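Local coordinates for hypothetical sugar ABC-transporter sugar binding protein (Arthrobacter globiformis, PDB 7BVT) that binds cyclic alpha-maltosyl-1,6-maltose and probably delivers it, as an extracellular solute-binding protein, to an ABC transporter for uptake, at residues V133-S138 and W318-D323; A139-Y144 and V362-D367; D211-D216 and P372-Y377; T292-E297 and A366-R371. One frame throughout, in Å; residues are numbered along the deposited sequence.

Contact 1 (V133-S138 and W318-D323)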
# COMPACT_ATOMS: atom_id res chain seq x y z
N VAL A 133 -1.34 2.46 -18.15
CA VAL A 133 -0.85 1.07 -18.39
C VAL A 133 -1.30 0.13 -17.26
O VAL A 133 -1.25 -1.09 -17.46
CB VAL A 133 0.66 0.99 -18.56
CG1 VAL A 133 1.07 1.73 -19.84
CG2 VAL A 133 1.43 1.44 -17.31
N SER A 134 -1.71 0.64 -16.11
CA SER A 134 -2.30 -0.15 -15.02
C SER A 134 -3.54 0.57 -14.45
O SER A 134 -3.69 1.80 -14.53
CB SER A 134 -1.30 -0.49 -13.93
OG SER A 134 -0.87 0.68 -13.23
N VAL A 135 -4.39 -0.23 -13.84
CA VAL A 135 -5.51 0.30 -13.04
C VAL A 135 -5.52 -0.53 -11.77
O VAL A 135 -5.38 -1.75 -11.82
CB VAL A 135 -6.84 0.30 -13.82
CG1 VAL A 135 -7.25 -1.11 -14.22
CG2 VAL A 135 -7.95 0.99 -13.09
N PRO A 136 -5.76 0.05 -10.61
CA PRO A 136 -5.91 -0.76 -9.41
C PRO A 136 -7.19 -1.58 -9.45
O PRO A 136 -8.22 -1.13 -9.88
CB PRO A 136 -5.97 0.29 -8.30
CG PRO A 136 -6.57 1.49 -8.96
CD PRO A 136 -5.94 1.48 -10.32
N VAL A 137 -7.11 -2.81 -8.95
CA VAL A 137 -8.27 -3.70 -8.76
C VAL A 137 -8.42 -4.10 -7.31
O VAL A 137 -9.44 -4.71 -6.98
CB VAL A 137 -8.17 -4.93 -9.67
CG1 VAL A 137 -8.36 -4.48 -11.10
CG2 VAL A 137 -6.89 -5.72 -9.49
N SER A 138 -7.49 -3.70 -6.44
CA SER A 138 -7.69 -3.75 -4.98
C SER A 138 -6.84 -2.65 -4.36
O SER A 138 -5.95 -2.11 -5.07
CB SER A 138 -7.28 -5.06 -4.41
OG SER A 138 -5.88 -5.20 -4.45
N TRP A 318 -15.81 -4.36 -16.36
CA TRP A 318 -16.90 -4.98 -15.56
C TRP A 318 -16.46 -5.10 -14.10
O TRP A 318 -17.25 -4.78 -13.19
CB TRP A 318 -17.29 -6.32 -16.20
CG TRP A 318 -18.29 -7.06 -15.38
CD1 TRP A 318 -19.66 -6.96 -15.47
CD2 TRP A 318 -18.01 -8.04 -14.37
NE1 TRP A 318 -20.25 -7.77 -14.52
CE2 TRP A 318 -19.27 -8.47 -13.88
CE3 TRP A 318 -16.85 -8.61 -13.81
CZ2 TRP A 318 -19.39 -9.36 -12.82
CZ3 TRP A 318 -16.98 -9.55 -12.81
CH2 TRP A 318 -18.23 -9.96 -12.36
N PHE A 319 -15.24 -5.56 -13.91
CA PHE A 319 -14.64 -5.72 -12.57
C PHE A 319 -14.65 -4.38 -11.82
O PHE A 319 -14.79 -4.39 -10.59
CB PHE A 319 -13.23 -6.29 -12.67
CG PHE A 319 -12.81 -6.96 -11.40
CD1 PHE A 319 -13.32 -8.20 -11.04
CD2 PHE A 319 -11.89 -6.36 -10.56
CE1 PHE A 319 -12.89 -8.83 -9.89
CE2 PHE A 319 -11.46 -7.01 -9.42
CZ PHE A 319 -11.98 -8.24 -9.08
N LEU A 320 -14.57 -3.26 -12.54
CA LEU A 320 -14.45 -1.92 -11.90
C LEU A 320 -15.80 -1.20 -11.81
O LEU A 320 -15.83 -0.03 -11.41
CB LEU A 320 -13.42 -1.11 -12.70
CG LEU A 320 -11.98 -1.57 -12.46
CD1 LEU A 320 -11.01 -0.90 -13.41
CD2 LEU A 320 -11.55 -1.34 -11.00
N GLU A 321 -16.92 -1.85 -12.17
CA GLU A 321 -18.25 -1.22 -11.95
C GLU A 321 -18.52 -1.23 -10.45
O GLU A 321 -18.07 -2.16 -9.73
CB GLU A 321 -19.33 -1.96 -12.74
CG GLU A 321 -19.10 -1.89 -14.23
CD GLU A 321 -20.11 -2.61 -15.10
OE1 GLU A 321 -21.01 -3.28 -14.54
OE2 GLU A 321 -19.99 -2.48 -16.33
N PRO A 322 -19.29 -0.25 -9.94
CA PRO A 322 -19.50 -0.13 -8.50
C PRO A 322 -20.01 -1.41 -7.83
O PRO A 322 -19.56 -1.76 -6.73
CB PRO A 322 -20.50 1.03 -8.36
CG PRO A 322 -20.40 1.80 -9.64
CD PRO A 322 -19.89 0.86 -10.72
N ASP A 323 -20.99 -2.07 -8.46
CA ASP A 323 -21.56 -3.29 -7.82
C ASP A 323 -20.48 -4.34 -7.60
O ASP A 323 -20.52 -5.02 -6.55
CB ASP A 323 -22.68 -3.92 -8.65
CG ASP A 323 -23.96 -3.09 -8.63
OD1 ASP A 323 -24.00 -2.05 -7.92
OD2 ASP A 323 -24.92 -3.54 -9.30
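Leu320 and Val135 reach toward each other with their methyl groups, and the path of the leucine side chain accounts for much of this buried contact. Its CB only sets the direction. CG lies anti to the carbonyl carbon (chi1 -74°), and with chi2 nearly straight the branch CD1 is carried to the full length of the chain. There Leu320 CD1 lies 3.6 Å from Val135 CG2, with CG1 of the same valine slightly farther off, so that it straddles both branches. The other methyl, Leu320 CD2, turns to the backbone of the strand and stops 3.5 Å from Pro136 O. Next to it Phe319 crosses Val137 at about a right angle. Phe319 CE2 lies 3.9 Å from Val137 CB, while Phe319 CD2 comes to 4.0 Å from Val137 CG1. Trp328 meets the same phenylalanine edge-to-face, and Phe44 also packs on it, so the ring is wedged between the strand and neighbouring aromatics. Without the ring, as with an alanine here, Val137 would probably face a gap beside Trp328. The leucine and phenylalanine occupy the junction where helix 306-319 ends and helix 322-332 begins, with Glu321 as N-cap of the latter. The end of strand 131-136 is thereby packed against the corner between the two helices. The side chains that meet are all apolar, so the hold rests on shape and on exclusion of water; the price is that Pro136 O is buried against a methyl group with no polar partner in the model.

Contact 2 (A139-Y144 and V362-D367). With GLC (alpha-D-glucopyranose), chain B.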
# COMPACT_ATOMS: atom_id res chain seq x y z
N ALA A 139 -7.14 -2.26 -3.15
CA ALA A 139 -6.30 -1.26 -2.45
C ALA A 139 -6.21 -1.62 -0.98
O ALA A 139 -7.03 -2.36 -0.44
CB ALA A 139 -6.86 0.12 -2.64
N ASN A 140 -5.18 -1.09 -0.36
CA ASN A 140 -4.96 -1.13 1.09
C ASN A 140 -4.14 0.10 1.45
O ASN A 140 -3.64 0.83 0.54
CB ASN A 140 -4.30 -2.44 1.50
CG ASN A 140 -2.95 -2.68 0.87
OD1 ASN A 140 -2.05 -1.85 1.00
ND2 ASN A 140 -2.74 -3.85 0.31
N ASN A 141 -4.07 0.40 2.73
CA ASN A 141 -3.25 1.52 3.21
C ASN A 141 -2.86 1.29 4.66
O ASN A 141 -3.28 0.32 5.30
CB ASN A 141 -3.88 2.88 2.90
CG ASN A 141 -5.12 3.17 3.71
OD1 ASN A 141 -5.15 3.01 4.95
ND2 ASN A 141 -6.13 3.67 3.04
N LEU A 142 -1.90 2.09 5.08
CA LEU A 142 -1.34 1.96 6.44
C LEU A 142 -2.18 2.80 7.38
O LEU A 142 -2.48 3.95 7.09
CB LEU A 142 0.12 2.41 6.46
CG LEU A 142 1.08 1.43 5.83
CD1 LEU A 142 2.47 2.09 5.69
CD2 LEU A 142 1.22 0.20 6.65
N GLY A 143 -2.41 2.23 8.54
CA GLY A 143 -3.18 2.86 9.60
C GLY A 143 -2.51 2.67 10.93
O GLY A 143 -1.48 1.99 11.02
N TYR A 144 -3.11 3.24 11.93
CA TYR A 144 -2.61 3.10 13.32
C TYR A 144 -3.46 2.05 14.02
O TYR A 144 -4.66 2.19 14.06
CB TYR A 144 -2.69 4.46 14.02
CG TYR A 144 -2.26 4.46 15.46
CD1 TYR A 144 -0.92 4.54 15.78
CD2 TYR A 144 -3.17 4.37 16.49
CE1 TYR A 144 -0.48 4.54 17.10
CE2 TYR A 144 -2.75 4.34 17.81
CZ TYR A 144 -1.41 4.39 18.11
OH TYR A 144 -1.02 4.43 19.42
N VAL A 362 -10.70 3.23 5.38
CA VAL A 362 -11.53 3.66 4.23
C VAL A 362 -11.42 5.18 4.08
O VAL A 362 -11.24 5.67 2.97
CB VAL A 362 -12.98 3.17 4.39
CG1 VAL A 362 -13.83 3.76 3.28
CG2 VAL A 362 -13.04 1.64 4.44
N GLU A 363 -11.54 5.90 5.19
CA GLU A 363 -11.57 7.38 5.19
C GLU A 363 -10.19 7.88 4.73
O GLU A 363 -10.13 8.88 4.03
CB GLU A 363 -11.98 7.85 6.59
CG GLU A 363 -13.45 7.54 6.85
CD GLU A 363 -13.97 8.07 8.18
OE1 GLU A 363 -15.15 8.36 8.25
OE2 GLU A 363 -13.18 8.15 9.12
N GLN A 364 -9.14 7.10 4.98
CA GLN A 364 -7.77 7.56 4.61
C GLN A 364 -7.59 7.49 3.10
O GLN A 364 -6.56 7.99 2.63
CB GLN A 364 -6.68 6.70 5.25
CG GLN A 364 -6.51 7.03 6.73
CD GLN A 364 -5.29 6.35 7.34
OE1 GLN A 364 -4.57 6.99 8.13
NE2 GLN A 364 -5.04 5.07 7.01
N MET A 365 -8.48 6.82 2.33
CA MET A 365 -8.24 6.70 0.87
C MET A 365 -8.14 8.11 0.27
O MET A 365 -7.34 8.29 -0.63
CB MET A 365 -9.33 5.88 0.18
CG MET A 365 -9.23 4.40 0.50
SD MET A 365 -7.74 3.62 -0.07
CE MET A 365 -7.96 3.77 -1.85
N ALA A 366 -8.81 9.10 0.86
CA ALA A 366 -8.81 10.49 0.39
C ALA A 366 -7.43 11.14 0.56
O ALA A 366 -7.12 12.05 -0.23
CB ALA A 366 -9.87 11.25 1.16
N ASP A 367 -6.65 10.72 1.54
CA ASP A 367 -5.35 11.35 1.86
C ASP A 367 -4.16 10.46 1.48
O ASP A 367 -3.06 10.75 1.90
CB ASP A 367 -5.34 11.70 3.35
CG ASP A 367 -6.45 12.67 3.74
OD1 ASP A 367 -6.61 13.69 3.04
OD2 ASP A 367 -7.09 12.43 4.75
C1 GLC B . 1.47 -4.64 1.15
C2 GLC B . 1.12 -3.80 -0.05
C3 GLC B . 2.33 -3.61 -0.93
C4 GLC B . 3.47 -3.04 -0.07
C5 GLC B . 3.79 -4.02 1.05
C6 GLC B . 4.91 -3.45 1.96
O2 GLC B . -0.02 -4.38 -0.66
O3 GLC B . 1.98 -2.76 -2.03
O4 GLC B . 4.65 -2.86 -0.82
O5 GLC B . 2.65 -4.16 1.86
O6 GLC B . 5.50 -4.55 2.65
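Gln364 stretches its extended side chain across the strand at Asn141 and Leu142, its amide crossing that of Asn141 with the two planes 69° apart. Both bonds across the contact come from a single nitrogen. Gln364 NE2 donates to Leu142 O at 2.8 Å, approaching from above the carbonyl plane, 40° out of it; it also makes a weak, bent bond of 2.9 Å to Asn141 OD1. Thr292 OG1 shares Leu142 O, and Gln364 OE1 is taken by Val282 N, so the glutamine amide is fixed from both ends. The asparagine has a second hold: Asn141 ND2 bonds to Tyr361 O, and it lies 3.5 Å from Met365 SD. The methionine chain, bent at chi2 and chi3, then brings Met365 CE to 3.9 Å from Ala139 CB. Side chains alternate along 139-142: Ala139 and Asn141 point toward 362-367, Asn140 and Leu142 away from it, and the latter two belong to the sugar pocket. There Asn140 ND2 meets O2 of the glucose unit in a nearly straight bond (2.9 Å, 174°). One side of the strand is thus tied to 362-367 by amide bonds, while the other lines the pocket. Buried amides paired with one another and with backbone atoms are consistent with a pocket wall in which the strand carrying Asn140 is firmly placed.

Contact 3 (D211-D216 and P372-Y377)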
# COMPACT_ATOMS: atom_id res chain seq x y z
N ASP A 211 8.45 15.32 0.36
CA ASP A 211 8.35 14.55 -0.88
C ASP A 211 9.42 13.48 -0.82
O ASP A 211 10.50 13.73 -0.25
CB ASP A 211 8.51 15.47 -2.09
CG ASP A 211 7.50 16.60 -2.12
OD1 ASP A 211 6.34 16.32 -2.31
OD2 ASP A 211 7.93 17.77 -1.98
N PHE A 212 9.20 12.35 -1.50
CA PHE A 212 10.19 11.25 -1.53
C PHE A 212 11.12 11.47 -2.73
O PHE A 212 12.31 11.75 -2.51
CB PHE A 212 9.51 9.88 -1.50
CG PHE A 212 10.48 8.74 -1.40
CD1 PHE A 212 11.22 8.56 -0.25
CD2 PHE A 212 10.70 7.89 -2.47
CE1 PHE A 212 12.14 7.52 -0.18
CE2 PHE A 212 11.61 6.87 -2.40
CZ PHE A 212 12.33 6.67 -1.25
N LEU A 213 10.60 11.33 -3.94
CA LEU A 213 11.37 11.75 -5.15
C LEU A 213 10.78 13.03 -5.72
O LEU A 213 9.68 13.49 -5.37
CB LEU A 213 11.36 10.65 -6.21
CG LEU A 213 11.90 9.28 -5.83
CD1 LEU A 213 12.02 8.33 -7.00
CD2 LEU A 213 13.22 9.35 -5.07
N THR A 214 11.54 13.65 -6.63
CA THR A 214 11.02 14.82 -7.40
C THR A 214 9.90 14.34 -8.31
O THR A 214 9.75 13.11 -8.50
CB THR A 214 12.16 15.45 -8.21
OG1 THR A 214 12.67 14.38 -9.01
CG2 THR A 214 13.21 16.06 -7.32
N ALA A 215 9.14 15.27 -8.88
CA ALA A 215 7.91 14.96 -9.66
C ALA A 215 8.27 14.11 -10.88
O ALA A 215 7.47 13.24 -11.23
CB ALA A 215 7.17 16.22 -10.05
N ASP A 216 9.48 14.25 -11.44
CA ASP A 216 9.92 13.41 -12.58
C ASP A 216 10.70 12.15 -12.15
O ASP A 216 11.24 11.46 -13.01
CB ASP A 216 10.70 14.28 -13.58
CG ASP A 216 12.06 14.72 -13.11
OD1 ASP A 216 12.46 14.33 -11.99
OD2 ASP A 216 12.73 15.44 -13.89
N PRO A 372 6.56 6.38 -5.87
CA PRO A 372 6.88 6.81 -7.23
C PRO A 372 6.96 5.64 -8.20
O PRO A 372 7.37 4.53 -7.87
CB PRO A 372 8.25 7.45 -7.10
CG PRO A 372 8.84 6.74 -5.91
CD PRO A 372 7.69 6.52 -4.94
N ASN A 373 6.51 5.92 -9.43
CA ASN A 373 6.29 4.89 -10.48
C ASN A 373 7.56 4.70 -11.32
O ASN A 373 7.46 4.43 -12.51
CB ASN A 373 5.04 5.17 -11.30
CG ASN A 373 5.15 6.39 -12.16
OD1 ASN A 373 6.17 7.11 -12.10
ND2 ASN A 373 4.10 6.63 -12.93
N THR A 374 8.72 4.76 -10.70
CA THR A 374 10.01 4.47 -11.40
C THR A 374 10.27 2.98 -11.33
O THR A 374 10.08 2.36 -10.30
CB THR A 374 11.14 5.32 -10.83
OG1 THR A 374 12.35 4.84 -11.44
CG2 THR A 374 11.26 5.31 -9.32
N ALA A 375 10.80 2.41 -12.44
CA ALA A 375 11.26 1.02 -12.51
C ALA A 375 12.49 0.74 -11.62
O ALA A 375 12.68 -0.44 -11.25
CB ALA A 375 11.55 0.71 -13.96
N LEU A 376 13.16 1.78 -11.16
CA LEU A 376 14.30 1.64 -10.21
C LEU A 376 13.78 1.70 -8.76
O LEU A 376 14.59 1.63 -7.85
CB LEU A 376 15.27 2.78 -10.50
CG LEU A 376 16.00 2.63 -11.85
CD1 LEU A 376 16.65 3.93 -12.29
CD2 LEU A 376 16.99 1.52 -11.74
N TYR A 377 12.47 1.75 -8.54
CA TYR A 377 12.00 1.97 -7.14
C TYR A 377 12.55 0.92 -6.18
O TYR A 377 12.99 1.26 -5.08
CB TYR A 377 10.46 2.02 -7.08
CG TYR A 377 10.00 2.22 -5.66
CD1 TYR A 377 10.20 3.43 -5.03
CD2 TYR A 377 9.52 1.17 -4.91
CE1 TYR A 377 9.84 3.63 -3.70
CE2 TYR A 377 9.12 1.35 -3.58
CZ TYR A 377 9.32 2.57 -2.98
OH TYR A 377 8.99 2.70 -1.64
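Pro372 packs against Phe212 and Leu213 just ahead of a type I turn, Thr374 to Tyr377, which leads into helix 377-392. The tight part of the contact is apolar. Pro372 CG lies 3.7 Å from Leu213 CD1 and also comes up to the edge of the Phe212 ring, 4.1 Å from CD2 and near the ring plane. Further along, Phe212 crosses Tyr377 at about a right angle, with Phe212 CE2 lying 3.9 Å from Tyr377 CE1, at the edge of the tyrosine ring. Behind them Phe384 meets Phe212 edge-to-face, helix 398-415 backs Leu213, and Tyr377 OH bonds to Glu195 and Gln202 of helix 195-207. The other end is looser and polar. Ala215 and Asp216 are exposed, and the loop braces itself there through the hydrogen bond from Thr214 OG1 to Asp216 OD1 instead of gripping its partner. The two loops are therefore joined by a small apolar patch bordered by an exposed polar end. Thr374 lies at the border and divides its two branches: Thr374 CG2 turns to Leu213 CD1 at 3.9 Å, while OG1, anti to the backbone N (chi1 173°), caps the turn by accepting from Leu376 N at 3.2 Å.

Contact 4 (T292-E297 and A366-R371). With GLC (alpha-D-glucopyranose), chain B.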
# COMPACT_ATOMS: atom_id res chain seq x y z
N THR A 292 -1.23 8.77 4.16
CA THR A 292 -0.84 7.37 4.27
C THR A 292 -0.31 6.87 2.93
O THR A 292 -0.21 7.68 1.99
CB THR A 292 -1.98 6.54 4.87
OG1 THR A 292 -1.40 5.27 5.15
CG2 THR A 292 -3.15 6.42 3.95
N ASN A 293 0.07 5.59 2.90
CA ASN A 293 0.75 4.95 1.75
C ASN A 293 -0.17 3.85 1.20
O ASN A 293 -0.77 3.14 2.01
CB ASN A 293 2.07 4.35 2.21
CG ASN A 293 3.15 4.43 1.15
OD1 ASN A 293 2.86 4.59 -0.03
ND2 ASN A 293 4.35 4.33 1.63
N LEU A 294 -0.32 3.76 -0.11
CA LEU A 294 -1.21 2.80 -0.80
C LEU A 294 -0.49 1.52 -1.19
O LEU A 294 0.59 1.57 -1.76
CB LEU A 294 -1.81 3.43 -2.04
CG LEU A 294 -2.84 4.52 -1.77
CD1 LEU A 294 -3.02 5.42 -2.97
CD2 LEU A 294 -4.17 3.89 -1.35
N GLY A 295 -1.13 0.39 -0.90
CA GLY A 295 -0.74 -0.91 -1.45
C GLY A 295 -1.85 -1.49 -2.28
O GLY A 295 -2.87 -0.82 -2.48
N GLY A 296 -1.63 -2.71 -2.72
CA GLY A 296 -2.69 -3.47 -3.38
C GLY A 296 -2.37 -3.80 -4.82
O GLY A 296 -1.24 -3.50 -5.30
N GLU A 297 -3.33 -4.45 -5.49
CA GLU A 297 -3.08 -5.06 -6.80
C GLU A 297 -3.53 -4.17 -7.95
O GLU A 297 -4.59 -3.55 -7.83
CB GLU A 297 -3.82 -6.38 -6.89
CG GLU A 297 -3.08 -7.48 -6.15
CD GLU A 297 -3.11 -7.42 -4.63
OE1 GLU A 297 -4.20 -7.39 -4.07
OE2 GLU A 297 -2.02 -7.37 -4.04
N ALA A 366 -8.81 9.10 0.86
CA ALA A 366 -8.81 10.49 0.39
C ALA A 366 -7.43 11.14 0.56
O ALA A 366 -7.12 12.05 -0.23
CB ALA A 366 -9.87 11.25 1.16
N ASP A 367 -6.65 10.72 1.54
CA ASP A 367 -5.35 11.35 1.86
C ASP A 367 -4.16 10.46 1.48
O ASP A 367 -3.06 10.75 1.90
CB ASP A 367 -5.34 11.70 3.35
CG ASP A 367 -6.45 12.67 3.74
OD1 ASP A 367 -6.61 13.69 3.04
OD2 ASP A 367 -7.09 12.43 4.75
N ALA A 368 -4.41 9.36 0.78
CA ALA A 368 -3.38 8.34 0.60
C ALA A 368 -2.54 8.72 -0.62
O ALA A 368 -3.08 9.26 -1.68
CB ALA A 368 -3.98 6.98 0.40
N HIS A 369 -1.24 8.47 -0.49
CA HIS A 369 -0.27 8.70 -1.57
C HIS A 369 0.15 7.37 -2.15
O HIS A 369 0.13 6.39 -1.42
CB HIS A 369 0.97 9.41 -1.03
CG HIS A 369 0.75 10.79 -0.51
ND1 HIS A 369 1.54 11.83 -0.93
CD2 HIS A 369 -0.07 11.29 0.44
CE1 HIS A 369 1.17 12.93 -0.33
NE2 HIS A 369 0.22 12.63 0.55
N ALA A 370 0.61 7.37 -3.41
CA ALA A 370 1.33 6.23 -4.00
C ALA A 370 2.82 6.54 -4.09
O ALA A 370 3.17 7.69 -4.35
CB ALA A 370 0.79 5.93 -5.40
N ARG A 371 3.62 5.49 -3.92
CA ARG A 371 5.08 5.47 -4.17
C ARG A 371 5.34 5.90 -5.60
O ARG A 371 4.46 5.90 -6.48
CB ARG A 371 5.60 4.09 -3.81
CG ARG A 371 5.73 3.93 -2.29
CD ARG A 371 5.87 2.50 -1.83
NE ARG A 371 4.59 1.81 -2.00
CZ ARG A 371 4.41 0.52 -1.85
NH1 ARG A 371 3.20 -0.01 -2.04
NH2 ARG A 371 5.40 -0.22 -1.40
C1 GLC B . 1.47 -4.64 1.15
C2 GLC B . 1.12 -3.80 -0.05
C3 GLC B . 2.33 -3.61 -0.93
C4 GLC B . 3.47 -3.04 -0.07
C5 GLC B . 3.79 -4.02 1.05
C6 GLC B . 4.91 -3.45 1.96
O2 GLC B . -0.02 -4.38 -0.66
O3 GLC B . 1.98 -2.76 -2.03
O4 GLC B . 4.65 -2.86 -0.82
O5 GLC B . 2.65 -4.16 1.86
O6 GLC B . 5.50 -4.55 2.65
O HOH W 1 2.28 3.38 -2.39
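Leu294, Thr292 and Arg371 carry this meeting of two strand segments, which run parallel in the bridge between Asn293 and His369. Leu294 fits closest: its CG is only 3.5 Å from Ala368 CB, tighter than usual carbon contact, and its CD2 lies by the same methyl. Leu294 N donates to His369 O at 3.0 Å, arriving nearly head-on to the carbonyl. Thr292 shares the alanine, its CG2 lying 3.7 Å from Ala368 CB, and its O receives His369 N in an almost straight bond (2.8 Å, 173°). Arg371 works at the other end. Its chain bends at chi3 (-71°), swinging the guanidinium round so that Arg371 NH1 meets Leu294 O at 3.1 Å. NH1 also bonds to glucose O3, while Arg371 NH2 reaches glucose O4 at 2.8 Å and also forms a salt bridge with Glu195. One water ties the corner together with four bonds: it accepts from Arg371 N and NE, and donates to Asn293 OD1 and Leu294 O. Asn293 ND2 bonds in turn to Trp199 O and Gln202 OE1 of helix 195-207. A leucine in place of Arg371 would probably leave sugar O3 and O4 without these donors and Glu195 without its charged mate. Having no side chain, Gly295 lets the strand lie close to the sugar; a CB there would collide with glucose C2. In the fold, helix 195-207 packs over the Asn293 and Arg371 side, where His369 stacks on Trp206, helix 120-125 covers Leu294, and strand 292-301 runs between strands 140-147 and 368-369.

Overall arrangement
Along the chain, contact 1 opens first, at 133-138, and closes its loop at 318-323. Contact 2 starts immediately afterwards, at 139-144, but ends later, at 362-367, so the two cross. Contact 3, from 211-216 to 372-377, crosses both in turn. Contact 4, from 292-297 to 366-371, lies wholly within the span of contact 3, crosses contact 1, and ends on the stretch that contact 2 also uses. Strand 292-301 is the common seam: it neighbours strands 131-136, 140-147 and 368-369 in one sheet, linking contacts 1, 2 and 4. Contacts 2 and 4 both touch the same glucose, contact 1 secures the helices 306-319 and 322-332, and contact 3 ties a loop to the start of helix 377-392.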